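Local coordinates for protein alkaline serine protease (Pseudoalteromonas sp., PDB 1Y9Z) that probably cleaves peptide bonds as a subtilisin-like serine endopeptidase of a cold-adapted Antarctic bacterium, at residues 22-27 with 378-383; 257-262 with 307-312; 276-281 with 342-347; 387-392 with 430-435. One frame throughout, in Å; residues are numbered along the deposited sequence.

Interactions 1 and 4 lie in the subtilisin-like domain, their centres about 14 Å apart; interactions 2 and 3, centres about 5 Å apart, lie on the opposite side of the chain's centre in the inserted beta barrel. Interaction 1 is buried and sets a helix on a strand, side-chain packing giving way to a cation-pi contact. Interaction 4 is only partly buried, near the C-terminal end of the model, and depends on a covalent bond; the N-H of W383 joins it to interaction 1. Interactions 2 and 3 are buried and share a sheet: strand 275-280, which carries L278, runs between the two strands of interaction 2, and K345 reaches E259. Leucines make interaction 3, a tyrosine-carboxylate bond interaction 2.

Interaction 1. Residues 22-27 with 378-383; sequences GNRTIC and VATLVW
R24 and I26 meet T380 and W383 where strand 25-30, in the mostly parallel central sheet of the subtilisin-like alpha/beta domain, is covered by helix 368-385, the helix whose first turn holds T368 and S369 of the inhibitor pocket. The tight part is the buried side, where I26 and T380 meet. I26 CD1 rests 3.6 Å from T380 OG1, a hydroxyl that is already occupied by S376 O one turn back in the helix, so it meets the isoleucine as a packing surface. The threonine's other branch, CG2, makes an aliphatic contact 3.6 Å from R24 CB. V125 of the adjoining strand 125-128 touches I26, T380 and W383 on this buried side. R24 forms the more open side, being partly exposed, yet its end still meets the indole closely. Its chain bends at chi2 (-68°) and again at chi3 (78°), which brings NH2 over one face of the W383 indole. NE steadies the fold by donating to N23 O at 2.8 Å from above the carbonyl plane, and NH1 adds a weak bond to the same oxygen. CD makes a CH-pi contact with the five-membered ring, and CZ stands 4.4 Å from the centroid of that W383 ring in a cation-pi interaction. The two planes are 68° apart, so the guanidinium comes down edge first. W383 NE1 donates to C389 O. The guanidinium atom nearest the ring is NH2, 3.2 Å from W383 CE2.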
loop_
_atom_site.group_PDB
_atom_site.type_symbol
_atom_site.label_atom_id
_atom_site.label_comp_id
_atom_site.label_asym_id
_atom_site.label_seq_id
_atom_site.Cartn_x
_atom_site.Cartn_y
_atom_site.Cartn_z
ATOM N N GLY A 22 -4.772 -13.413 -19.126
ATOM C CA GLY A 22 -5.055 -12.745 -20.381
ATOM C C GLY A 22 -6.536 -12.812 -20.711
ATOM O O GLY A 22 -7.008 -12.114 -21.611
ATOM N N ASN A 23 -7.280 -13.652 -19.995
ATOM C CA ASN A 23 -8.710 -13.754 -20.251
ATOM C C ASN A 23 -9.500 -12.765 -19.397
ATOM O O ASN A 23 -10.725 -12.697 -19.484
ATOM C CB ASN A 23 -9.207 -15.204 -20.049
ATOM C CG ASN A 23 -9.139 -15.681 -18.602
ATOM O OD1 ASN A 23 -8.974 -16.879 -18.345
ATOM N ND2 ASN A 23 -9.296 -14.767 -17.657
ATOM N N ARG A 24 -8.780 -11.986 -18.589
ATOM C CA ARG A 24 -9.386 -10.977 -17.718
ATOM C C ARG A 24 -8.853 -9.581 -18.044
ATOM O O ARG A 24 -7.756 -9.426 -18.583
ATOM C CB ARG A 24 -9.058 -11.252 -16.241
ATOM C CG ARG A 24 -9.538 -12.577 -15.661
ATOM C CD ARG A 24 -11.052 -12.647 -15.554
ATOM N NE ARG A 24 -11.673 -12.926 -16.842
ATOM C CZ ARG A 24 -12.982 -12.884 -17.064
ATOM N NH1 ARG A 24 -13.459 -13.156 -18.271
ATOM N NH2 ARG A 24 -13.816 -12.565 -16.083
ATOM N N THR A 25 -9.645 -8.569 -17.712
ATOM C CA THR A 25 -9.236 -7.185 -17.913
ATOM C C THR A 25 -9.587 -6.405 -16.656
ATOM O O THR A 25 -10.734 -6.426 -16.204
ATOM C CB THR A 25 -9.946 -6.521 -19.114
ATOM O OG1 THR A 25 -9.540 -7.163 -20.328
ATOM C CG2 THR A 25 -9.578 -5.043 -19.195
ATOM N N ILE A 26 -8.592 -5.745 -16.074
ATOM C CA ILE A 26 -8.821 -4.939 -14.883
ATOM C C ILE A 26 -8.592 -3.478 -15.248
ATOM O O ILE A 26 -7.590 -3.133 -15.872
ATOM C CB ILE A 26 -7.890 -5.352 -13.709
ATOM C CG1 ILE A 26 -8.101 -4.403 -12.526
ATOM C CG2 ILE A 26 -6.431 -5.352 -14.152
ATOM C CD1 ILE A 26 -7.516 -4.898 -11.222
ATOM N N CYS A 27 -9.546 -2.630 -14.880
ATOM C CA CYS A 27 -9.459 -1.206 -15.171
ATOM C C CYS A 27 -9.164 -0.432 -13.906
ATOM O O CYS A 27 -9.867 -0.570 -12.903
ATOM C CB CYS A 27 -10.773 -0.716 -15.759
ATOM S SG CYS A 27 -10.774 0.955 -16.487
ATOM N N VAL A 378 -5.792 -9.638 -6.800
ATOM C CA VAL A 378 -6.040 -11.037 -6.466
ATOM C C VAL A 378 -7.365 -11.505 -7.057
ATOM O O VAL A 378 -7.475 -12.634 -7.526
ATOM C CB VAL A 378 -6.056 -11.258 -4.934
ATOM C CG1 VAL A 378 -6.656 -12.621 -4.603
ATOM C CG2 VAL A 378 -4.640 -11.173 -4.388
ATOM N N ALA A 379 -8.373 -10.639 -7.036
ATOM C CA ALA A 379 -9.677 -10.995 -7.585
ATOM C C ALA A 379 -9.530 -11.357 -9.058
ATOM O O ALA A 379 -10.090 -12.348 -9.529
ATOM C CB ALA A 379 -10.654 -9.830 -7.425
ATOM N N THR A 380 -8.766 -10.548 -9.780
ATOM C CA THR A 380 -8.538 -10.772 -11.200
ATOM C C THR A 380 -7.767 -12.076 -11.418
ATOM O O THR A 380 -8.111 -12.874 -12.293
ATOM C CB THR A 380 -7.750 -9.593 -11.816
ATOM O OG1 THR A 380 -8.452 -8.367 -11.561
ATOM C CG2 THR A 380 -7.602 -9.770 -13.317
ATOM N N LEU A 381 -6.730 -12.285 -10.613
ATOM C CA LEU A 381 -5.907 -13.489 -10.706
ATOM C C LEU A 381 -6.736 -14.750 -10.475
ATOM O O LEU A 381 -6.680 -15.698 -11.259
ATOM C CB LEU A 381 -4.769 -13.422 -9.685
ATOM C CG LEU A 381 -3.883 -14.663 -9.529
ATOM C CD1 LEU A 381 -3.230 -15.027 -10.861
ATOM C CD2 LEU A 381 -2.824 -14.381 -8.473
ATOM N N VAL A 382 -7.508 -14.757 -9.395
ATOM C CA VAL A 382 -8.344 -15.900 -9.065
ATOM C C VAL A 382 -9.400 -16.127 -10.141
ATOM O O VAL A 382 -9.648 -17.259 -10.554
ATOM C CB VAL A 382 -9.033 -15.694 -7.698
ATOM C CG1 VAL A 382 -10.057 -16.792 -7.454
ATOM C CG2 VAL A 382 -7.989 -15.694 -6.593
ATOM N N TRP A 383 -10.014 -15.044 -10.604
ATOM C CA TRP A 383 -11.049 -15.135 -11.625
ATOM C C TRP A 383 -10.513 -15.720 -12.933
ATOM O O TRP A 383 -11.248 -16.384 -13.663
ATOM C CB TRP A 383 -11.637 -13.747 -11.888
ATOM C CG TRP A 383 -13.025 -13.743 -12.463
ATOM C CD1 TRP A 383 -13.748 -14.818 -12.905
ATOM C CD2 TRP A 383 -13.859 -12.595 -12.653
ATOM N NE1 TRP A 383 -14.982 -14.408 -13.355
ATOM C CE2 TRP A 383 -15.076 -13.048 -13.212
ATOM C CE3 TRP A 383 -13.696 -11.225 -12.403
ATOM C CZ2 TRP A 383 -16.126 -12.178 -13.525
ATOM C CZ3 TRP A 383 -14.741 -10.361 -12.716
ATOM C CH2 TRP A 383 -15.940 -10.842 -13.273
#

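Interaction 2. Residues 257-262 with 307-312; sequences LAECTV and IVYSNS
I307, the first residue of 307-312, meets L257 methyl to methyl, with the two CD1 atoms 4.4 Å apart. This is a light touch, because strands 252-263 and 305-309 are not neighbours: strand 275-280 runs between them, and the side chains have to reach across it on one face of the sheet. I276 and L278 of that middle strand pack against both L257 and I307. Two residues on, Y309 faces the same way. Its CG lies between the backbone N and the carbonyl carbon (chi1 65°), which swings the ring out over the middle strand toward E259. The glutamate answers with CG anti to its backbone N (chi1 166°) and an extended chain. Y309 OH donates to E259 OE2 at 2.6 Å, a short bond that meets the oxygen nearly along its C-O axis. OE2 stays at the ring's edge, near its plane, 3.4 Å from Y309 CE1, while the carboxylate is turned 58° against the ring. The other oxygen, OE1, is in a salt bridge with K345, whose NZ also makes a weak bond to Y309 OH. The lysine would be expected to favour the ionised carboxylate. Past Y309 the chain leaves the sheet: S310 O accepts from R338, and N311 ND2 donates to R281 O. The contact ties two strands of the inserted beta barrel domain's sheet together across the strand between them; the place of this domain in the chain is consistent with a protease-associated (PA) insert of the subtilases.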
loop_
_atom_site.group_PDB
_atom_site.type_symbol
_atom_site.label_atom_id
_atom_site.label_comp_id
_atom_site.label_asym_id
_atom_site.label_seq_id
_atom_site.Cartn_x
_atom_site.Cartn_y
_atom_site.Cartn_z
ATOM N N LEU A 257 26.848 -0.068 15.597
ATOM C CA LEU A 257 25.459 -0.170 16.025
ATOM C C LEU A 257 25.362 -0.209 17.546
ATOM O O LEU A 257 26.009 -1.028 18.200
ATOM C CB LEU A 257 24.813 -1.429 15.439
ATOM C CG LEU A 257 23.317 -1.613 15.717
ATOM C CD1 LEU A 257 22.530 -0.490 15.056
ATOM C CD2 LEU A 257 22.862 -2.966 15.191
ATOM N N ALA A 258 24.555 0.690 18.099
ATOM C CA ALA A 258 24.348 0.765 19.540
ATOM C C ALA A 258 22.860 0.975 19.785
ATOM O O ALA A 258 22.202 1.707 19.046
ATOM C CB ALA A 258 25.146 1.920 20.127
ATOM N N GLU A 259 22.327 0.333 20.817
ATOM C CA GLU A 259 20.909 0.465 21.117
ATOM C C GLU A 259 20.612 1.292 22.355
ATOM O O GLU A 259 21.303 1.195 23.372
ATOM C CB GLU A 259 20.267 -0.919 21.265
ATOM C CG GLU A 259 18.885 -0.887 21.910
ATOM C CD GLU A 259 18.144 -2.202 21.788
ATOM O OE1 GLU A 259 18.767 -3.265 21.986
ATOM O OE2 GLU A 259 16.927 -2.170 21.503
ATOM N N CYS A 260 19.576 2.116 22.254
ATOM C CA CYS A 260 19.150 2.945 23.367
ATOM C C CYS A 260 18.083 2.139 24.097
ATOM O O CYS A 260 16.939 2.063 23.649
ATOM C CB CYS A 260 18.549 4.256 22.864
ATOM S SG CYS A 260 18.088 5.393 24.208
ATOM N N THR A 261 18.467 1.527 25.213
ATOM C CA THR A 261 17.544 0.713 25.993
ATOM C C THR A 261 16.352 1.518 26.495
ATOM O O THR A 261 16.506 2.637 26.984
ATOM C CB THR A 261 18.256 0.070 27.200
ATOM O OG1 THR A 261 19.311 -0.783 26.734
ATOM C CG2 THR A 261 17.276 -0.754 28.024
ATOM N N VAL A 262 15.164 0.939 26.365
ATOM C CA VAL A 262 13.940 1.590 26.808
ATOM C C VAL A 262 13.493 0.998 28.139
ATOM O O VAL A 262 13.263 -0.206 28.250
ATOM C CB VAL A 262 12.806 1.414 25.777
ATOM C CG1 VAL A 262 11.530 2.072 26.285
ATOM C CG2 VAL A 262 13.220 2.018 24.444
ATOM N N ILE A 307 17.670 4.019 13.789
ATOM C CA ILE A 307 16.826 2.909 13.365
ATOM C C ILE A 307 15.791 2.630 14.447
ATOM O O ILE A 307 16.130 2.157 15.530
ATOM C CB ILE A 307 17.633 1.620 13.149
ATOM C CG1 ILE A 307 18.712 1.843 12.088
ATOM C CG2 ILE A 307 16.698 0.496 12.722
ATOM C CD1 ILE A 307 19.667 0.674 11.941
ATOM N N VAL A 308 14.532 2.930 14.148
ATOM C CA VAL A 308 13.444 2.704 15.091
ATOM C C VAL A 308 12.730 1.410 14.726
ATOM O O VAL A 308 12.340 1.222 13.573
ATOM C CB VAL A 308 12.417 3.854 15.040
ATOM C CG1 VAL A 308 11.257 3.562 15.982
ATOM C CG2 VAL A 308 13.084 5.168 15.406
ATOM N N TYR A 309 12.570 0.509 15.692
ATOM C CA TYR A 309 11.868 -0.736 15.415
ATOM C C TYR A 309 10.565 -0.822 16.198
ATOM O O TYR A 309 10.436 -0.264 17.289
ATOM C CB TYR A 309 12.754 -1.965 15.685
ATOM C CG TYR A 309 13.185 -2.203 17.117
ATOM C CD1 TYR A 309 14.261 -1.510 17.673
ATOM C CD2 TYR A 309 12.556 -3.176 17.897
ATOM C CE1 TYR A 309 14.705 -1.785 18.969
ATOM C CE2 TYR A 309 12.991 -3.457 19.192
ATOM C CZ TYR A 309 14.067 -2.760 19.720
ATOM O OH TYR A 309 14.513 -3.049 20.992
ATOM N N SER A 310 9.594 -1.513 15.615
ATOM C CA SER A 310 8.273 -1.663 16.212
ATOM C C SER A 310 8.241 -2.280 17.602
ATOM O O SER A 310 9.044 -3.154 17.933
ATOM C CB SER A 310 7.382 -2.491 15.284
ATOM O OG SER A 310 7.267 -1.878 14.012
ATOM N N ASN A 311 7.293 -1.815 18.409
ATOM C CA ASN A 311 7.105 -2.334 19.756
ATOM C C ASN A 311 6.106 -3.486 19.668
ATOM O O ASN A 311 5.559 -3.759 18.599
ATOM C CB ASN A 311 6.575 -1.238 20.686
ATOM C CG ASN A 311 5.390 -0.494 20.102
ATOM O OD1 ASN A 311 4.392 -1.099 19.708
ATOM N ND2 ASN A 311 5.495 0.828 20.046
ATOM N N SER A 312 5.865 -4.156 20.791
ATOM C CA SER A 312 4.950 -5.293 20.826
ATOM C C SER A 312 3.487 -4.956 20.532
ATOM O O SER A 312 2.726 -5.822 20.101
ATOM C CB SER A 312 5.047 -5.999 22.182
ATOM O OG SER A 312 4.686 -5.123 23.233
#

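Interaction 3. Residues 276-281 with 342-347; sequences ICLVER and LALKAK
With CG anti to its backbone N (chi1 179°), L278 stretches straight out from strand 275-280 toward helix 338-345, and L344 comes to meet it with CG anti to the carbonyl carbon (chi1 -72°). The two leucines touch with both branches of L278. CD1 lies 3.9 Å from L344 CD1, methyl against methyl, while CD2 rests on the root of the helix residue, 4.0 Å from L344 CB. CD2 also approaches the next residue, 4.2 Å from K345 N, which hydrogen-bonds to L342 O. L278 therefore sits against both side chain and backbone; the side-chain contact is apolar, with no hydrogen bond across it. L257 and I307, from the strands on either side of 275-280, pack beside L278, and Y226 touches L344, so the pair is enclosed from several directions. K345 marks the polar border. Its CG is 4.5 Å from L278 CD2, and its NZ is taken by E259. E280, farther along the strand, does not share this charge: its OE2 stays 6.9 Å from K345 NZ and pairs with R338 instead. On the other face of the strand, C277 is disulfide-bonded to C298 of helix 291-300. Successive residues, on opposite faces of the strand, thus look to two helices, one held by leucine packing and the other by a covalent bond. Strand 275-280, helix 291-300 and the parallel neighbouring strand 305-309 form a beta-alpha-beta crossover, with helix 338-345 on the other face of the sheet, in the inserted domain.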
loop_
_atom_site.group_PDB
_atom_site.type_symbol
_atom_site.label_atom_id
_atom_site.label_comp_id
_atom_site.label_asym_id
_atom_site.label_seq_id
_atom_site.Cartn_x
_atom_site.Cartn_y
_atom_site.Cartn_z
ATOM N N ILE A 276 25.359 4.263 15.202
ATOM C CA ILE A 276 24.061 4.115 14.554
ATOM C C ILE A 276 23.207 3.682 15.735
ATOM O O ILE A 276 23.471 2.655 16.363
ATOM C CB ILE A 276 24.064 3.014 13.472
ATOM C CG1 ILE A 276 24.955 3.438 12.300
ATOM C CG2 ILE A 276 22.641 2.751 12.992
ATOM C CD1 ILE A 276 24.549 4.753 11.655
ATOM N N CYS A 277 22.193 4.478 16.039
ATOM C CA CYS A 277 21.335 4.236 17.186
ATOM C C CYS A 277 20.066 3.443 16.908
ATOM O O CYS A 277 19.181 3.891 16.179
ATOM C CB CYS A 277 20.991 5.588 17.796
ATOM S SG CYS A 277 20.123 5.641 19.391
ATOM N N LEU A 278 19.999 2.256 17.503
ATOM C CA LEU A 278 18.843 1.376 17.378
ATOM C C LEU A 278 17.955 1.667 18.581
ATOM O O LEU A 278 18.438 1.738 19.712
ATOM C CB LEU A 278 19.287 -0.089 17.408
ATOM C CG LEU A 278 18.204 -1.167 17.302
ATOM C CD1 LEU A 278 17.574 -1.132 15.915
ATOM C CD2 LEU A 278 18.820 -2.531 17.565
ATOM N N VAL A 279 16.660 1.846 18.348
ATOM C CA VAL A 279 15.748 2.136 19.446
ATOM C C VAL A 279 14.340 1.616 19.196
ATOM O O VAL A 279 13.811 1.708 18.086
ATOM C CB VAL A 279 15.678 3.658 19.721
ATOM C CG1 VAL A 279 15.160 4.392 18.494
ATOM C CG2 VAL A 279 14.791 3.929 20.928
ATOM N N GLU A 280 13.740 1.056 20.240
ATOM C CA GLU A 280 12.388 0.536 20.144
ATOM C C GLU A 280 11.431 1.718 20.154
ATOM O O GLU A 280 11.630 2.685 20.891
ATOM C CB GLU A 280 12.085 -0.387 21.326
ATOM C CG GLU A 280 10.695 -1.003 21.292
ATOM C CD GLU A 280 10.395 -1.821 22.532
ATOM O OE1 GLU A 280 10.398 -1.240 23.636
ATOM O OE2 GLU A 280 10.161 -3.040 22.403
ATOM N N ARG A 281 10.399 1.643 19.325
ATOM C CA ARG A 281 9.409 2.707 19.251
ATOM C C ARG A 281 8.593 2.774 20.541
ATOM O O ARG A 281 8.119 1.754 21.039
ATOM C CB ARG A 281 8.473 2.467 18.060
ATOM C CG ARG A 281 7.295 3.427 17.986
ATOM C CD ARG A 281 6.440 3.169 16.752
ATOM N NE ARG A 281 7.176 3.451 15.521
ATOM C CZ ARG A 281 7.461 2.551 14.585
ATOM N NH1 ARG A 281 7.073 1.289 14.717
ATOM N NH2 ARG A 281 8.151 2.916 13.514
ATOM N N LEU A 342 14.723 -6.846 16.422
ATOM C CA LEU A 342 15.274 -7.820 17.357
ATOM C C LEU A 342 16.472 -8.532 16.741
ATOM O O LEU A 342 17.419 -8.893 17.441
ATOM C CB LEU A 342 14.205 -8.841 17.758
ATOM C CG LEU A 342 13.000 -8.292 18.526
ATOM C CD1 LEU A 342 12.067 -9.437 18.888
ATOM C CD2 LEU A 342 13.463 -7.570 19.783
ATOM N N ALA A 343 16.429 -8.731 15.429
ATOM C CA ALA A 343 17.521 -9.392 14.727
ATOM C C ALA A 343 18.752 -8.494 14.759
ATOM O O ALA A 343 19.882 -8.973 14.871
ATOM C CB ALA A 343 17.120 -9.688 13.286
ATOM N N LEU A 344 18.526 -7.188 14.666
ATOM C CA LEU A 344 19.614 -6.219 14.690
ATOM C C LEU A 344 20.315 -6.199 16.046
ATOM O O LEU A 344 21.466 -5.776 16.146
ATOM C CB LEU A 344 19.086 -4.821 14.350
ATOM C CG LEU A 344 18.696 -4.608 12.884
ATOM C CD1 LEU A 344 17.978 -3.277 12.724
ATOM C CD2 LEU A 344 19.949 -4.658 12.014
ATOM N N LYS A 345 19.621 -6.657 17.084
ATOM C CA LYS A 345 20.194 -6.698 18.427
ATOM C C LYS A 345 21.447 -7.565 18.447
ATOM O O LYS A 345 22.405 -7.275 19.166
ATOM C CB LYS A 345 19.184 -7.265 19.429
ATOM C CG LYS A 345 18.088 -6.304 19.851
ATOM C CD LYS A 345 17.123 -6.988 20.814
ATOM C CE LYS A 345 16.117 -6.010 21.396
ATOM N NZ LYS A 345 16.769 -4.994 22.265
ATOM N N ALA A 346 21.428 -8.633 17.658
ATOM C CA ALA A 346 22.552 -9.557 17.584
ATOM C C ALA A 346 23.746 -8.963 16.844
ATOM O O ALA A 346 24.855 -9.498 16.915
ATOM C CB ALA A 346 22.114 -10.849 16.909
ATOM N N LYS A 347 23.521 -7.859 16.140
ATOM C CA LYS A 347 24.585 -7.212 15.379
ATOM C C LYS A 347 25.151 -5.972 16.064
ATOM O O LYS A 347 25.946 -5.240 15.476
ATOM C CB LYS A 347 24.074 -6.839 13.985
ATOM C CG LYS A 347 23.511 -8.012 13.199
ATOM C CD LYS A 347 24.540 -9.125 13.044
ATOM C CE LYS A 347 23.957 -10.316 12.304
ATOM N NZ LYS A 347 24.940 -11.426 12.172
#

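Interaction 4. Residues 387-392 with 430-435; sequences PECSAS and ESCTGP
C389, in an extended backbone conformation just before helix 391-401, comes within 5.4 Å, CA to CA, of C432, which follows helix 421-430 at the second position of a type I turn from S431 to G434. Both sulfurs lie anti to their own carbonyl carbons, beside the backbone N, and meet between the two backbones. They are joined by a disulfide of 2.0 Å between C389 SG and C432 SG, with a left-handed torsion about the S-S bond of -86°, close to the relaxed right angle. E388 adds a light contact from the side: its CG lies 3.9 Å from C432 SG, while its OE1 is bonded to H386. L428 touches C389, and Q393 touches C432. Each half of the bridge has its own polar framework. S390 is the N-cap of helix 391-401, its OG bonded to the backbone N of Q393 and, at 3.0 Å, to S392 OG. On the other half the turn is closed by G434 N donating to S431 O at 3.0 Å. S431 OG accepts from T433 N, making an ST turn, and G434 takes a positive phi that calls for glycine. The link is covalent, so it fixes the tail after helix 421-430, only three residues before the model ends, to the start of helix 391-401; such a bond is consistent with a secreted enzyme exposed to oxidising surroundings.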
loop_
_atom_site.group_PDB
_atom_site.type_symbol
_atom_site.label_atom_id
_atom_site.label_comp_id
_atom_site.label_asym_id
_atom_site.label_seq_id
_atom_site.Cartn_x
_atom_site.Cartn_y
_atom_site.Cartn_z
ATOM N N PRO A 387 -13.021 -18.083 -15.450
ATOM C CA PRO A 387 -13.711 -16.977 -16.117
ATOM C C PRO A 387 -15.193 -17.223 -16.381
ATOM O O PRO A 387 -15.923 -16.300 -16.749
ATOM C CB PRO A 387 -12.910 -16.805 -17.403
ATOM C CG PRO A 387 -12.459 -18.201 -17.697
ATOM C CD PRO A 387 -12.008 -18.677 -16.339
ATOM N N GLU A 388 -15.639 -18.461 -16.191
ATOM C CA GLU A 388 -17.040 -18.789 -16.422
ATOM C C GLU A 388 -17.922 -18.321 -15.267
ATOM O O GLU A 388 -19.130 -18.157 -15.430
ATOM C CB GLU A 388 -17.220 -20.299 -16.636
ATOM C CG GLU A 388 -17.029 -21.167 -15.395
ATOM C CD GLU A 388 -15.573 -21.429 -15.058
ATOM O OE1 GLU A 388 -15.316 -22.111 -14.041
ATOM O OE2 GLU A 388 -14.687 -20.963 -15.806
ATOM N N CYS A 389 -17.317 -18.100 -14.103
ATOM C CA CYS A 389 -18.068 -17.648 -12.938
ATOM C C CYS A 389 -18.370 -16.152 -13.047
ATOM O O CYS A 389 -17.652 -15.414 -13.722
ATOM C CB CYS A 389 -17.282 -17.932 -11.656
ATOM S SG CYS A 389 -16.817 -19.680 -11.399
ATOM N N SER A 390 -19.434 -15.708 -12.386
ATOM C CA SER A 390 -19.827 -14.301 -12.434
ATOM C C SER A 390 -19.107 -13.461 -11.385
ATOM O O SER A 390 -18.481 -13.993 -10.469
ATOM C CB SER A 390 -21.334 -14.163 -12.219
ATOM O OG SER A 390 -21.677 -14.447 -10.874
ATOM N N ALA A 391 -19.216 -12.144 -11.523
ATOM C CA ALA A 391 -18.586 -11.223 -10.586
ATOM C C ALA A 391 -19.093 -11.471 -9.169
ATOM O O ALA A 391 -18.312 -11.514 -8.218
ATOM C CB ALA A 391 -18.871 -9.784 -11.000
ATOM N N SER A 392 -20.405 -11.640 -9.032
ATOM C CA SER A 392 -21.002 -11.875 -7.721
ATOM C C SER A 392 -20.482 -13.174 -7.119
ATOM O O SER A 392 -20.256 -13.259 -5.913
ATOM C CB SER A 392 -22.530 -11.921 -7.826
ATOM O OG SER A 392 -22.960 -12.996 -8.640
ATOM N N GLU A 430 -13.958 -26.091 -6.912
ATOM C CA GLU A 430 -15.044 -27.028 -6.649
ATOM C C GLU A 430 -16.211 -26.693 -7.570
ATOM O O GLU A 430 -16.767 -27.569 -8.230
ATOM C CB GLU A 430 -15.481 -26.933 -5.187
ATOM C CG GLU A 430 -14.396 -27.319 -4.194
ATOM C CD GLU A 430 -13.919 -28.746 -4.381
ATOM O OE1 GLU A 430 -14.750 -29.672 -4.268
ATOM O OE2 GLU A 430 -12.713 -28.944 -4.640
ATOM N N SER A 431 -16.568 -25.413 -7.609
ATOM C CA SER A 431 -17.651 -24.921 -8.456
ATOM C C SER A 431 -17.718 -23.409 -8.289
ATOM O O SER A 431 -17.063 -22.851 -7.408
ATOM C CB SER A 431 -18.990 -25.536 -8.046
ATOM O OG SER A 431 -19.485 -24.935 -6.864
ATOM N N CYS A 432 -18.506 -22.745 -9.128
ATOM C CA CYS A 432 -18.631 -21.296 -9.037
ATOM C C CYS A 432 -19.300 -20.867 -7.734
ATOM O O CYS A 432 -19.322 -19.683 -7.402
ATOM C CB CYS A 432 -19.416 -20.743 -10.229
ATOM S SG CYS A 432 -18.510 -20.730 -11.812
ATOM N N THR A 433 -19.844 -21.831 -6.997
ATOM C CA THR A 433 -20.494 -21.536 -5.725
ATOM C C THR A 433 -19.803 -22.255 -4.570
ATOM O O THR A 433 -20.355 -22.365 -3.477
ATOM C CB THR A 433 -21.987 -21.938 -5.741
ATOM O OG1 THR A 433 -22.116 -23.317 -6.103
ATOM C CG2 THR A 433 -22.758 -21.077 -6.733
ATOM N N GLY A 434 -18.591 -22.740 -4.820
ATOM C CA GLY A 434 -17.843 -23.431 -3.786
ATOM C C GLY A 434 -18.168 -24.908 -3.680
ATOM O O GLY A 434 -18.855 -25.456 -4.539
ATOM N N PRO A 435 -17.685 -25.586 -2.628
ATOM C CA PRO A 435 -17.958 -27.016 -2.460
ATOM C C PRO A 435 -19.426 -27.313 -2.164
ATOM O O PRO A 435 -20.165 -26.362 -1.833
ATOM C CB PRO A 435 -17.040 -27.402 -1.305
ATOM C CG PRO A 435 -17.013 -26.153 -0.477
ATOM C CD PRO A 435 -16.852 -25.075 -1.525
#